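Local coordinates for RagB/SusD family nutrient uptake outer membrane protein (Bacteroides thetaiotaomicron, PDB 7KV2) that probably binds beta-glucan at the cell surface as a SusD-like outer-membrane lipoprotein, helping the gut bacterium capture the polysaccharide for uptake, at residues Y253-D258 with H433-L438; P257-I262 with L375-A380; D261-T266 with I402-E407; D336-A341 with R453-V458; T440-E443 with D447-I450. All blocks are in the same frame, centred on the assembly; numbering follows the deposited sequence.

Overall arrangement
Interactions 1 to 4 meet around Glu-456, while interaction 5 sits at their outer side. Glu-456 of interaction 4 is the hub: its OE2 takes Arg-435 NH2 of interaction 1 and Arg-404 NH1 of interaction 3, each at 3.0 Å, and its backbone O receives Tyr-259 OH of interaction 2 at 2.7 Å. Interactions 1, 2 and 3 start from one loop, at 253, 257 and 261, and the centres of interactions 2 and 3 are about 8 Å apart. The sodium ion joins interactions 1 and 3 through Tyr-253 O and Tyr-405 OH. Interaction 5 lies about 14 Å, centre to centre, from interaction 4 and shares helix 446-456 with it.

Interaction 1: residues Y253-D258 with H433-L438; sequences YDLMPD and HKRAGL. With NA (sodium ion), chain G.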
# COMPACT_ATOMS: atom_id res chain seq x y z
N TYR A 253 -5.17 -12.99 -15.35
CA TYR A 253 -4.08 -12.38 -14.56
C TYR A 253 -2.76 -12.80 -15.18
O TYR A 253 -2.54 -14.01 -15.47
CB TYR A 253 -4.20 -12.78 -13.08
CG TYR A 253 -5.42 -12.24 -12.41
CD1 TYR A 253 -5.59 -10.88 -12.22
CD2 TYR A 253 -6.40 -13.09 -11.92
CE1 TYR A 253 -6.71 -10.37 -11.57
CE2 TYR A 253 -7.54 -12.61 -11.32
CZ TYR A 253 -7.70 -11.24 -11.13
OH TYR A 253 -8.80 -10.76 -10.47
N ASP A 254 -1.87 -11.84 -15.40
CA ASP A 254 -0.58 -12.13 -16.05
C ASP A 254 0.30 -10.91 -15.82
O ASP A 254 -0.25 -9.90 -15.28
CB ASP A 254 -0.75 -12.39 -17.55
CG ASP A 254 0.34 -13.28 -18.14
OD1 ASP A 254 1.42 -13.42 -17.52
OD2 ASP A 254 0.11 -13.82 -19.25
N LEU A 255 1.57 -10.98 -16.24
CA LEU A 255 2.51 -9.84 -16.13
C LEU A 255 2.35 -8.94 -17.35
O LEU A 255 2.26 -9.46 -18.49
CB LEU A 255 3.96 -10.31 -16.01
CG LEU A 255 4.34 -11.09 -14.76
CD1 LEU A 255 5.79 -11.57 -14.82
CD2 LEU A 255 4.09 -10.28 -13.49
N MET A 256 2.37 -7.62 -17.14
CA MET A 256 2.51 -6.67 -18.26
C MET A 256 3.91 -6.90 -18.82
O MET A 256 4.90 -7.07 -18.10
CB MET A 256 2.38 -5.22 -17.80
CG MET A 256 1.08 -4.92 -17.10
SD MET A 256 0.69 -3.13 -17.07
CE MET A 256 0.23 -2.94 -18.81
N PRO A 257 4.06 -6.98 -20.16
CA PRO A 257 5.39 -7.29 -20.68
C PRO A 257 6.42 -6.20 -20.38
O PRO A 257 7.57 -6.54 -20.33
CB PRO A 257 5.15 -7.38 -22.20
CG PRO A 257 3.68 -7.65 -22.38
CD PRO A 257 3.00 -7.04 -21.17
N ASP A 258 6.00 -4.94 -20.24
CA ASP A 258 6.92 -3.80 -20.02
C ASP A 258 6.64 -3.18 -18.65
O ASP A 258 5.54 -2.63 -18.46
CB ASP A 258 6.79 -2.72 -21.09
CG ASP A 258 7.89 -1.69 -21.02
OD1 ASP A 258 8.48 -1.51 -19.91
OD2 ASP A 258 8.22 -1.08 -22.08
N HIS A 433 11.74 -11.84 -12.71
CA HIS A 433 13.14 -11.41 -12.95
C HIS A 433 13.32 -11.03 -14.42
O HIS A 433 13.90 -9.95 -14.74
CB HIS A 433 14.05 -12.57 -12.47
CG HIS A 433 15.49 -12.22 -12.31
ND1 HIS A 433 15.97 -11.62 -11.16
CD2 HIS A 433 16.56 -12.46 -13.11
CE1 HIS A 433 17.28 -11.48 -11.26
NE2 HIS A 433 17.68 -11.97 -12.47
N LYS A 434 12.81 -11.88 -15.31
CA LYS A 434 13.04 -11.70 -16.77
C LYS A 434 12.09 -10.65 -17.33
O LYS A 434 12.48 -10.00 -18.28
CB LYS A 434 12.96 -13.04 -17.51
CG LYS A 434 14.16 -13.93 -17.20
CD LYS A 434 14.46 -14.92 -18.30
CE LYS A 434 13.28 -15.82 -18.54
NZ LYS A 434 13.71 -17.10 -19.16
N ARG A 435 10.92 -10.43 -16.72
CA ARG A 435 10.02 -9.36 -17.20
C ARG A 435 10.77 -8.03 -17.08
O ARG A 435 10.62 -7.21 -17.98
CB ARG A 435 8.70 -9.33 -16.44
CG ARG A 435 7.72 -8.29 -16.96
CD ARG A 435 7.89 -6.96 -16.22
NE ARG A 435 7.42 -7.02 -14.84
CZ ARG A 435 6.15 -6.93 -14.40
NH1 ARG A 435 5.15 -6.82 -15.24
NH2 ARG A 435 5.89 -6.99 -13.10
N ALA A 436 11.61 -7.87 -16.06
CA ALA A 436 12.39 -6.64 -15.81
C ALA A 436 13.58 -6.45 -16.76
O ALA A 436 14.29 -5.43 -16.63
CB ALA A 436 12.83 -6.64 -14.38
N GLY A 437 13.78 -7.35 -17.73
CA GLY A 437 14.86 -7.23 -18.73
C GLY A 437 16.13 -7.96 -18.33
O GLY A 437 17.14 -7.79 -19.05
N LEU A 438 16.13 -8.74 -17.25
CA LEU A 438 17.38 -9.36 -16.72
C LEU A 438 17.59 -10.67 -17.50
O LEU A 438 16.61 -11.42 -17.73
CB LEU A 438 17.31 -9.61 -15.21
CG LEU A 438 17.21 -8.34 -14.36
CD1 LEU A 438 17.06 -8.67 -12.91
CD2 LEU A 438 18.41 -7.45 -14.55
NA NA G . -2.37 -16.30 -14.89
O HOH W 1 -1.59 -16.82 -16.93
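Pro-257 and Arg-435 bring the two backbones together, their CA atoms 6.2 Å apart, where the irregular chain of 253-258 passes the C-terminal end of helix 425-435; Gly-437, with positive phi, closes that helix in a Schellman motif. Arg-435 carries the contact. Its CG lies anti to the backbone N (chi1 -177°), and bends at chi2 and chi3 turn the chain so that CG and CD pass beside Met-256 O. NH1 donates to that same oxygen over 2.9 Å, the oxygen lying close to the guanidinium plane and offering a lone pair. Leu-255 covers one face of the guanidinium, its CD2 3.8 Å from Arg-435 NH2, while its CD1 touches Arg-435 CB. The charge is met outside the pair: Glu-272 takes NH1 and Glu-456 takes NH2, so acceptors fix the guanidinium at its edge and leucine on a face. At the start of 253-258, Tyr-253 O binds the sodium ion at 2.4 Å, together with Ile-248, Ser-250 and Tyr-405. The loop between helix 237-249 and strand 273-277 is thus held against helix 425-435 and, through Leu-255, helix 405-417, while Ala-436, just past helix 425-435, bonds to Thr-337 at the start of helix 337-342.

Interaction 2: residues P257-I262 with L375-A380; sequences PDYTDI and LEKYAA
Tyr-259 meets Lys-377 through the far ends of both side chains, which cross at about a right angle. The lysine leaves its backbone with CG anti to the carbonyl carbon (chi1 -65°) and runs extended; CB, CG and CD stop short of the tyrosine, and the chain packs along Phe-263 and Thr-342. CE is the first atom to arrive, 3.2 Å from Tyr-259 OH and near the plane of the ring at its edge. NZ follows, 3.0 Å from the same hydroxyl, in a weak bond; its stronger partners are Val-458 O and the carboxylate of Glu-460. The hydroxyl in turn bonds to Glu-456 O, so ammonium and phenol gather around that oxygen, at the end of helix 446-456, and Val-458 O just beyond it. Within the SusD fold this ties the loop before strand 273-277 to the 3-10 turn that follows strand 373-375. An Asx turn shapes the tyrosine's own loop: Asp-258 OD1 accepts from Thr-260 N at 2.9 Å and from Thr-260 OG1 at 2.7 Å, both from one face of the carboxylate plane. One face of the Tyr-259 ring carries Ile-262 CD1, 3.5 Å above it and offset toward the rim.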
# COMPACT_ATOMS: atom_id res chain seq x y z
N PRO A 257 4.06 -6.98 -20.16
CA PRO A 257 5.39 -7.29 -20.68
C PRO A 257 6.42 -6.20 -20.38
O PRO A 257 7.57 -6.54 -20.33
CB PRO A 257 5.15 -7.38 -22.20
CG PRO A 257 3.68 -7.65 -22.38
CD PRO A 257 3.00 -7.04 -21.17
N ASP A 258 6.00 -4.94 -20.24
CA ASP A 258 6.92 -3.80 -20.02
C ASP A 258 6.64 -3.18 -18.65
O ASP A 258 5.54 -2.63 -18.46
CB ASP A 258 6.79 -2.72 -21.09
CG ASP A 258 7.89 -1.69 -21.02
OD1 ASP A 258 8.48 -1.51 -19.91
OD2 ASP A 258 8.22 -1.08 -22.08
N TYR A 259 7.56 -3.32 -17.70
CA TYR A 259 7.31 -2.86 -16.30
C TYR A 259 6.99 -1.35 -16.32
O TYR A 259 6.24 -0.86 -15.47
CB TYR A 259 8.52 -3.19 -15.43
CG TYR A 259 8.35 -2.87 -13.96
CD1 TYR A 259 8.55 -1.57 -13.51
CD2 TYR A 259 8.09 -3.86 -13.02
CE1 TYR A 259 8.46 -1.24 -12.15
CE2 TYR A 259 8.01 -3.56 -11.66
CZ TYR A 259 8.21 -2.25 -11.23
OH TYR A 259 8.14 -1.97 -9.88
N THR A 260 7.54 -0.59 -17.27
CA THR A 260 7.31 0.87 -17.38
C THR A 260 5.85 1.18 -17.76
O THR A 260 5.50 2.31 -17.64
CB THR A 260 8.28 1.56 -18.35
OG1 THR A 260 7.92 1.11 -19.66
CG2 THR A 260 9.72 1.22 -18.08
N ASP A 261 5.00 0.23 -18.12
CA ASP A 261 3.58 0.51 -18.46
C ASP A 261 2.66 0.39 -17.22
O ASP A 261 1.49 0.86 -17.28
CB ASP A 261 3.09 -0.43 -19.54
CG ASP A 261 3.69 -0.17 -20.91
OD1 ASP A 261 4.06 1.00 -21.18
OD2 ASP A 261 3.77 -1.17 -21.68
N ILE A 262 3.16 -0.16 -16.13
CA ILE A 262 2.32 -0.53 -14.96
C ILE A 262 1.69 0.72 -14.32
O ILE A 262 0.48 0.67 -14.02
CB ILE A 262 3.14 -1.33 -13.94
CG1 ILE A 262 3.55 -2.70 -14.51
CG2 ILE A 262 2.32 -1.49 -12.67
CD1 ILE A 262 4.63 -3.42 -13.68
N LEU A 375 10.50 9.06 -6.51
CA LEU A 375 9.79 7.78 -6.78
C LEU A 375 8.92 8.01 -8.02
O LEU A 375 7.81 8.58 -7.94
CB LEU A 375 8.96 7.38 -5.57
CG LEU A 375 8.17 6.08 -5.72
CD1 LEU A 375 9.11 4.89 -5.85
CD2 LEU A 375 7.26 5.88 -4.52
N GLU A 376 9.41 7.51 -9.15
CA GLU A 376 8.74 7.66 -10.46
C GLU A 376 7.36 7.05 -10.47
O GLU A 376 6.47 7.62 -11.11
CB GLU A 376 9.66 7.06 -11.53
CG GLU A 376 9.08 7.12 -12.94
CD GLU A 376 8.80 8.49 -13.52
OE1 GLU A 376 9.08 9.50 -12.85
OE2 GLU A 376 8.19 8.55 -14.60
N LYS A 377 7.13 5.93 -9.76
CA LYS A 377 5.85 5.20 -9.81
C LYS A 377 4.68 6.13 -9.52
O LYS A 377 3.60 5.95 -10.11
CB LYS A 377 5.83 4.06 -8.82
CG LYS A 377 6.83 2.96 -9.12
CD LYS A 377 6.83 1.87 -8.09
CE LYS A 377 7.89 0.81 -8.36
NZ LYS A 377 7.91 -0.30 -7.37
N TYR A 378 4.83 7.04 -8.55
CA TYR A 378 3.74 7.91 -8.05
C TYR A 378 4.12 9.38 -8.18
O TYR A 378 3.54 10.24 -7.50
CB TYR A 378 3.34 7.49 -6.63
CG TYR A 378 2.69 6.12 -6.60
CD1 TYR A 378 1.53 5.88 -7.34
CD2 TYR A 378 3.25 5.06 -5.91
CE1 TYR A 378 0.94 4.63 -7.34
CE2 TYR A 378 2.66 3.82 -5.88
CZ TYR A 378 1.50 3.60 -6.60
OH TYR A 378 0.89 2.38 -6.58
N ALA A 379 5.08 9.69 -9.04
CA ALA A 379 5.49 11.07 -9.32
C ALA A 379 4.33 11.83 -9.98
O ALA A 379 3.46 11.23 -10.63
CB ALA A 379 6.69 11.07 -10.22
N ALA A 380 4.30 13.14 -9.73
CA ALA A 380 3.37 14.09 -10.37
C ALA A 380 3.75 14.23 -11.85
O ALA A 380 4.87 14.72 -12.19
CB ALA A 380 3.40 15.41 -9.65

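Interaction 3: residues D261-T266 with I402-E407; sequences DIFKET and IYRYSE. With NA (sodium ion), chain G.
Arg-404 leaves its strand with CG anti to the carbonyl carbon (chi1 -58°) and bends at chi3, which turns its guanidinium toward Ile-262 and Phe-263; Phe-263 takes the same kind of first torsion (-69°) and swings its ring out to meet it. The arginine ends strand 400-404 of a two-stranded antiparallel sheet with strand 273-277, where Ile-402 and Tyr-403 opposite Phe-275 make a classic beta bulge, and helix 405-417 follows directly. Phe-263 comes over one face of the guanidinium, its CE2 4.1 Å above that plane and offset toward the rim, with ring and guanidinium planes 80° apart. Its CZ is the nearest ring atom, 3.8 Å from Arg-404 NE. Ile-262 crosses the arginine at about a right angle: CG2 packs 3.9 Å from Arg-404 CD and CD1 lies 3.7 Å from Arg-404 NH1. These are van der Waals contacts of apolar side chains against a charged group whose polar needs are met elsewhere, NH1 by Glu-272 and Glu-456 and NH2 by Glu-460. That the arginine is buried amid three carboxylates probably keeps it charged. On the loop side, Lys-264 NZ forms a salt bridge with Asp-261 OD1. Just past the arginine, Tyr-405 points its hydroxyl at the sodium ion, OH 2.8 Å from the metal, which a water also binds at 2.2 Å.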
# COMPACT_ATOMS: atom_id res chain seq x y z
N ASP A 261 5.00 0.23 -18.12
CA ASP A 261 3.58 0.51 -18.46
C ASP A 261 2.66 0.39 -17.22
O ASP A 261 1.49 0.86 -17.28
CB ASP A 261 3.09 -0.43 -19.54
CG ASP A 261 3.69 -0.17 -20.91
OD1 ASP A 261 4.06 1.00 -21.18
OD2 ASP A 261 3.77 -1.17 -21.68
N ILE A 262 3.16 -0.16 -16.13
CA ILE A 262 2.32 -0.53 -14.96
C ILE A 262 1.69 0.72 -14.32
O ILE A 262 0.48 0.67 -14.02
CB ILE A 262 3.14 -1.33 -13.94
CG1 ILE A 262 3.55 -2.70 -14.51
CG2 ILE A 262 2.32 -1.49 -12.67
CD1 ILE A 262 4.63 -3.42 -13.68
N PHE A 263 2.50 1.74 -14.03
CA PHE A 263 2.16 2.88 -13.14
C PHE A 263 1.67 4.07 -13.96
O PHE A 263 1.30 5.09 -13.39
CB PHE A 263 3.34 3.22 -12.21
CG PHE A 263 3.53 2.12 -11.20
CD1 PHE A 263 2.71 2.04 -10.10
CD2 PHE A 263 4.48 1.13 -11.38
CE1 PHE A 263 2.80 0.98 -9.21
CE2 PHE A 263 4.58 0.10 -10.48
CZ PHE A 263 3.77 0.03 -9.38
N LYS A 264 1.65 3.92 -15.29
CA LYS A 264 0.94 4.85 -16.18
C LYS A 264 -0.55 4.77 -15.92
O LYS A 264 -1.08 3.66 -15.54
CB LYS A 264 1.21 4.50 -17.65
CG LYS A 264 2.65 4.69 -18.05
CD LYS A 264 2.90 4.28 -19.51
CE LYS A 264 4.32 4.56 -19.95
NZ LYS A 264 4.54 3.97 -21.29
N GLU A 265 -1.26 5.84 -16.27
CA GLU A 265 -2.72 5.86 -16.13
C GLU A 265 -3.31 4.72 -16.98
O GLU A 265 -4.26 4.04 -16.51
CB GLU A 265 -3.29 7.23 -16.48
CG GLU A 265 -4.78 7.26 -16.24
CD GLU A 265 -5.55 8.50 -16.65
OE1 GLU A 265 -5.03 9.33 -17.44
OE2 GLU A 265 -6.65 8.62 -16.12
N THR A 266 -2.77 4.48 -18.19
CA THR A 266 -3.19 3.34 -19.03
C THR A 266 -2.91 1.98 -18.39
O THR A 266 -3.51 1.00 -18.88
CB THR A 266 -2.57 3.40 -20.42
OG1 THR A 266 -1.14 3.44 -20.30
CG2 THR A 266 -3.14 4.57 -21.19
N ILE A 402 -2.39 -2.03 -5.01
CA ILE A 402 -2.30 -2.81 -3.75
C ILE A 402 -1.71 -4.20 -4.04
O ILE A 402 -0.64 -4.50 -3.48
CB ILE A 402 -3.70 -2.89 -3.07
CG1 ILE A 402 -4.29 -1.50 -2.81
CG2 ILE A 402 -3.61 -3.72 -1.81
CD1 ILE A 402 -3.40 -0.60 -1.96
N TYR A 403 -2.33 -4.97 -4.95
CA TYR A 403 -1.90 -6.34 -5.33
C TYR A 403 -1.70 -6.43 -6.84
O TYR A 403 -2.63 -6.09 -7.64
CB TYR A 403 -2.91 -7.41 -4.90
CG TYR A 403 -3.11 -7.44 -3.43
CD1 TYR A 403 -2.04 -7.62 -2.56
CD2 TYR A 403 -4.39 -7.40 -2.89
CE1 TYR A 403 -2.22 -7.67 -1.18
CE2 TYR A 403 -4.57 -7.48 -1.52
CZ TYR A 403 -3.50 -7.64 -0.66
OH TYR A 403 -3.73 -7.63 0.69
N ARG A 404 -0.48 -6.83 -7.20
CA ARG A 404 -0.07 -7.04 -8.60
C ARG A 404 0.29 -8.51 -8.76
O ARG A 404 0.76 -9.13 -7.80
CB ARG A 404 1.11 -6.17 -9.00
CG ARG A 404 0.82 -4.69 -8.80
CD ARG A 404 1.80 -3.76 -9.48
NE ARG A 404 3.13 -3.63 -8.87
CZ ARG A 404 4.25 -4.20 -9.32
NH1 ARG A 404 4.24 -5.03 -10.37
NH2 ARG A 404 5.40 -3.94 -8.73
N TYR A 405 0.13 -9.02 -9.96
CA TYR A 405 0.37 -10.45 -10.25
C TYR A 405 1.82 -10.83 -9.97
O TYR A 405 2.06 -11.97 -9.66
CB TYR A 405 0.01 -10.74 -11.69
CG TYR A 405 0.07 -12.18 -12.12
CD1 TYR A 405 -0.86 -13.10 -11.69
CD2 TYR A 405 1.00 -12.59 -13.06
CE1 TYR A 405 -0.86 -14.41 -12.17
CE2 TYR A 405 1.03 -13.89 -13.53
CZ TYR A 405 0.10 -14.80 -13.10
OH TYR A 405 0.13 -16.06 -13.63
N SER A 406 2.80 -9.94 -10.10
CA SER A 406 4.19 -10.31 -9.73
C SER A 406 4.25 -10.72 -8.25
O SER A 406 5.07 -11.59 -7.88
CB SER A 406 5.13 -9.20 -10.07
OG SER A 406 4.82 -8.05 -9.32
N GLU A 407 3.38 -10.17 -7.40
CA GLU A 407 3.30 -10.57 -5.99
C GLU A 407 2.71 -11.97 -5.87
O GLU A 407 3.20 -12.74 -4.99
CB GLU A 407 2.50 -9.58 -5.17
CG GLU A 407 2.74 -9.82 -3.70
CD GLU A 407 2.21 -8.80 -2.71
OE1 GLU A 407 1.51 -7.84 -3.12
OE2 GLU A 407 2.50 -9.03 -1.48
NA NA G . -2.37 -16.30 -14.89
O HOH W 1 -1.59 -16.82 -16.93

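Interaction 4: residues D336-A341 with R453-V458; sequences DTRRNA and RHLEFV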
# COMPACT_ATOMS: atom_id res chain seq x y z
N ASP A 336 18.01 -3.60 -15.84
CA ASP A 336 16.77 -3.79 -15.06
C ASP A 336 15.86 -2.59 -15.37
O ASP A 336 16.21 -1.42 -14.92
CB ASP A 336 17.07 -3.98 -13.57
CG ASP A 336 15.92 -4.53 -12.77
OD1 ASP A 336 14.73 -4.15 -13.10
OD2 ASP A 336 16.18 -5.35 -11.84
N THR A 337 14.76 -2.82 -16.07
CA THR A 337 13.81 -1.73 -16.46
C THR A 337 13.20 -1.08 -15.20
O THR A 337 12.66 0.04 -15.30
CB THR A 337 12.71 -2.23 -17.40
OG1 THR A 337 11.96 -3.25 -16.71
CG2 THR A 337 13.29 -2.71 -18.72
N ARG A 338 13.20 -1.82 -14.09
CA ARG A 338 12.62 -1.31 -12.81
C ARG A 338 13.45 -0.13 -12.28
O ARG A 338 12.91 0.64 -11.47
CB ARG A 338 12.49 -2.41 -11.78
CG ARG A 338 11.59 -3.53 -12.26
CD ARG A 338 11.55 -4.65 -11.27
NE ARG A 338 12.83 -5.39 -11.27
CZ ARG A 338 12.99 -6.63 -10.82
NH1 ARG A 338 11.97 -7.31 -10.30
NH2 ARG A 338 14.19 -7.21 -10.92
N ARG A 339 14.72 -0.02 -12.64
CA ARG A 339 15.58 1.01 -12.05
C ARG A 339 14.98 2.37 -12.44
O ARG A 339 14.72 3.18 -11.54
CB ARG A 339 17.02 0.94 -12.54
CG ARG A 339 17.92 1.96 -11.86
CD ARG A 339 19.36 1.82 -12.30
NE ARG A 339 19.48 2.38 -13.64
CZ ARG A 339 20.61 2.42 -14.33
NH1 ARG A 339 21.71 1.94 -13.79
NH2 ARG A 339 20.65 2.96 -15.54
N ASN A 340 14.81 2.64 -13.73
CA ASN A 340 14.29 3.97 -14.14
C ASN A 340 12.79 4.10 -13.87
O ASN A 340 12.34 5.26 -13.64
CB ASN A 340 14.71 4.33 -15.57
CG ASN A 340 16.22 4.41 -15.69
OD1 ASN A 340 16.95 4.24 -14.71
ND2 ASN A 340 16.69 4.58 -16.91
N ALA A 341 12.05 2.99 -13.78
CA ALA A 341 10.60 3.05 -13.51
C ALA A 341 10.39 3.36 -12.02
O ALA A 341 9.26 3.74 -11.65
CB ALA A 341 9.93 1.76 -13.85
N ARG A 453 11.45 -9.41 -4.44
CA ARG A 453 10.39 -8.54 -3.90
C ARG A 453 10.94 -7.13 -3.70
O ARG A 453 10.24 -6.15 -4.01
CB ARG A 453 9.83 -9.10 -2.59
CG ARG A 453 9.16 -10.45 -2.70
CD ARG A 453 8.71 -10.96 -1.34
NE ARG A 453 7.57 -10.19 -0.85
CZ ARG A 453 6.29 -10.40 -1.13
NH1 ARG A 453 5.86 -11.48 -1.78
NH2 ARG A 453 5.42 -9.52 -0.67
N HIS A 454 12.14 -7.03 -3.12
CA HIS A 454 12.81 -5.76 -2.79
C HIS A 454 12.95 -4.93 -4.09
O HIS A 454 12.67 -3.73 -4.06
CB HIS A 454 14.16 -6.07 -2.14
CG HIS A 454 14.84 -4.87 -1.60
ND1 HIS A 454 16.18 -4.87 -1.26
CD2 HIS A 454 14.37 -3.64 -1.31
CE1 HIS A 454 16.51 -3.69 -0.78
NE2 HIS A 454 15.41 -2.89 -0.82
N LEU A 455 13.40 -5.57 -5.16
CA LEU A 455 13.61 -4.92 -6.48
C LEU A 455 12.25 -4.53 -7.09
O LEU A 455 12.18 -3.48 -7.74
CB LEU A 455 14.34 -5.93 -7.39
CG LEU A 455 15.79 -6.27 -7.02
CD1 LEU A 455 16.33 -7.36 -7.94
CD2 LEU A 455 16.69 -5.05 -7.14
N GLU A 456 11.22 -5.35 -6.85
CA GLU A 456 9.90 -5.30 -7.54
C GLU A 456 8.96 -4.22 -6.96
O GLU A 456 8.18 -3.63 -7.73
CB GLU A 456 9.26 -6.69 -7.45
CG GLU A 456 7.97 -6.82 -8.21
CD GLU A 456 8.01 -6.70 -9.72
OE1 GLU A 456 9.11 -6.75 -10.31
OE2 GLU A 456 6.90 -6.51 -10.30
N PHE A 457 9.00 -3.97 -5.66
CA PHE A 457 7.93 -3.24 -4.94
C PHE A 457 8.42 -2.01 -4.18
O PHE A 457 7.77 -1.61 -3.24
CB PHE A 457 7.24 -4.19 -3.95
CG PHE A 457 6.61 -5.42 -4.57
CD1 PHE A 457 5.61 -5.29 -5.52
CD2 PHE A 457 7.07 -6.70 -4.25
CE1 PHE A 457 5.05 -6.40 -6.11
CE2 PHE A 457 6.50 -7.82 -4.84
CZ PHE A 457 5.49 -7.66 -5.77
N VAL A 458 9.46 -1.34 -4.61
CA VAL A 458 9.90 -0.10 -3.93
C VAL A 458 8.71 0.85 -3.89
O VAL A 458 8.10 1.12 -4.93
CB VAL A 458 11.10 0.57 -4.60
CG1 VAL A 458 11.34 1.97 -4.04
CG2 VAL A 458 12.37 -0.30 -4.54
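Arg-338 and Glu-456 are joined by a salt bridge, Arg-338 NH1 to Glu-456 OE1 at 2.9 Å with an N-H...O angle of 158°; the oxygen lies in the guanidinium plane and is met nearly along its C-O axis, the two flat groups turned 63° apart. Glu-452, outside the two segments, makes a further salt bridge to NH1. The NE/NH2 edge of the guanidinium is gripped side-on by Asp-336: NH2 donates to OD2 at 2.9 Å, and NE to OD1 at 2.9 Å through the syn lone pair. Asp-336 OD1 also accepts Arg-338 N, so the same carboxylate caps the N-terminus of helix 337-342 while fixing the rotation of the guanidinium. Packing completes the site: Leu-455 CB sits over the centre of one guanidinium face, 3.7 Å above it, and Leu-455 CD1 lies 3.7 Å from Arg-338 NH2. Putting a methionine in place of Arg-338 would probably leave Asp-336, Glu-456 and Glu-452 each short of a charged partner, with the capping carboxylate less firmly oriented. Glu-456 OE2 meanwhile serves Ser-406, Arg-404 and Arg-435, so this one buried carboxylate is likely to stay ionised and to bind the helices electrostatically.

Interaction 5: residues T440-E443 with D447-I450; sequences TEIE and DNII
Glu-443 and Asn-448 have the closest CA atoms, 7.0 Å apart, where the extended chain of 440-443 runs up to helix 446-456 and turns sharply into it within a few residues. The bond between them is made by the amide of Asn-448: ND2 donates to Glu-443 O at 2.9 Å with an N-H...O angle of 154°. The carbonyl is approached in its own plane, on a lone pair, and the oxygen lies 14° out of the amide plane of Asn-448. Asn-448 CB also packs against that oxygen, at 3.3 Å. CG of the asparagine stands anti to the carbonyl carbon (chi1 -81°), which carries the amide toward the loop. Ile-442 sets its CB against the amide nitrogen, 3.8 Å from Asn-448 ND2, a van der Waals contact. A leucine in place of Asn-448 would probably cost Glu-443 O its amide donor and let the loop before the helix shift more readily. The carboxylate of Glu-443 turns elsewhere, to a salt bridge with Lys-426. Ile-442 packs on Leu-429 and His-433 of helix 425-435, and Ile-449 lies between that helix and helix 405-417, so the short connection between helices 425-435 and 446-456 is held against both of the helices it links.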
# COMPACT_ATOMS: atom_id res chain seq x y z
N THR A 440 20.06 -13.08 -16.80
CA THR A 440 20.54 -14.20 -15.94
C THR A 440 19.38 -14.73 -15.11
O THR A 440 18.83 -13.93 -14.32
CB THR A 440 21.70 -13.80 -15.01
OG1 THR A 440 22.76 -13.34 -15.83
CG2 THR A 440 22.18 -14.93 -14.12
N GLU A 441 19.08 -16.02 -15.19
CA GLU A 441 18.09 -16.70 -14.32
C GLU A 441 18.71 -16.94 -12.94
O GLU A 441 19.96 -17.03 -12.85
CB GLU A 441 17.55 -17.97 -14.95
CG GLU A 441 16.68 -17.66 -16.14
CD GLU A 441 16.16 -18.86 -16.91
OE1 GLU A 441 16.28 -20.00 -16.38
OE2 GLU A 441 15.65 -18.64 -18.04
N ILE A 442 17.89 -16.91 -11.90
CA ILE A 442 18.34 -17.06 -10.50
C ILE A 442 17.60 -18.23 -9.87
O ILE A 442 16.47 -18.54 -10.29
CB ILE A 442 18.17 -15.73 -9.73
CG1 ILE A 442 16.75 -15.15 -9.88
CG2 ILE A 442 19.23 -14.74 -10.18
CD1 ILE A 442 16.48 -13.99 -8.95
N GLU A 443 18.25 -18.88 -8.92
CA GLU A 443 17.69 -20.04 -8.20
C GLU A 443 16.67 -19.52 -7.19
O GLU A 443 16.88 -18.46 -6.59
CB GLU A 443 18.80 -20.83 -7.47
CG GLU A 443 19.72 -21.60 -8.41
CD GLU A 443 19.02 -22.58 -9.35
OE1 GLU A 443 18.20 -23.36 -8.89
OE2 GLU A 443 19.31 -22.56 -10.56
N ASP A 447 16.48 -16.15 0.07
CA ASP A 447 17.17 -14.83 -0.05
C ASP A 447 16.91 -14.23 -1.43
O ASP A 447 16.66 -13.02 -1.52
CB ASP A 447 18.67 -14.93 0.24
CG ASP A 447 18.93 -15.13 1.73
OD1 ASP A 447 17.97 -15.07 2.51
OD2 ASP A 447 20.06 -15.39 2.08
N ASN A 448 17.01 -15.04 -2.48
CA ASN A 448 16.80 -14.56 -3.87
C ASN A 448 15.35 -14.06 -4.03
O ASN A 448 15.16 -13.06 -4.71
CB ASN A 448 17.15 -15.60 -4.93
CG ASN A 448 18.63 -15.67 -5.20
OD1 ASN A 448 19.41 -14.93 -4.61
ND2 ASN A 448 19.04 -16.58 -6.08
N ILE A 449 14.36 -14.77 -3.50
CA ILE A 449 12.93 -14.42 -3.67
C ILE A 449 12.65 -13.12 -2.90
O ILE A 449 12.02 -12.20 -3.47
CB ILE A 449 12.01 -15.57 -3.28
CG1 ILE A 449 12.28 -16.78 -4.17
CG2 ILE A 449 10.55 -15.14 -3.35
CD1 ILE A 449 11.66 -18.06 -3.65
N ILE A 450 13.17 -13.01 -1.68
CA ILE A 450 12.98 -11.82 -0.83
C ILE A 450 13.65 -10.62 -1.52
O ILE A 450 13.04 -9.51 -1.55
CB ILE A 450 13.49 -12.08 0.59
CG1 ILE A 450 12.71 -13.21 1.26
CG2 ILE A 450 13.47 -10.79 1.39
CD1 ILE A 450 11.23 -12.90 1.34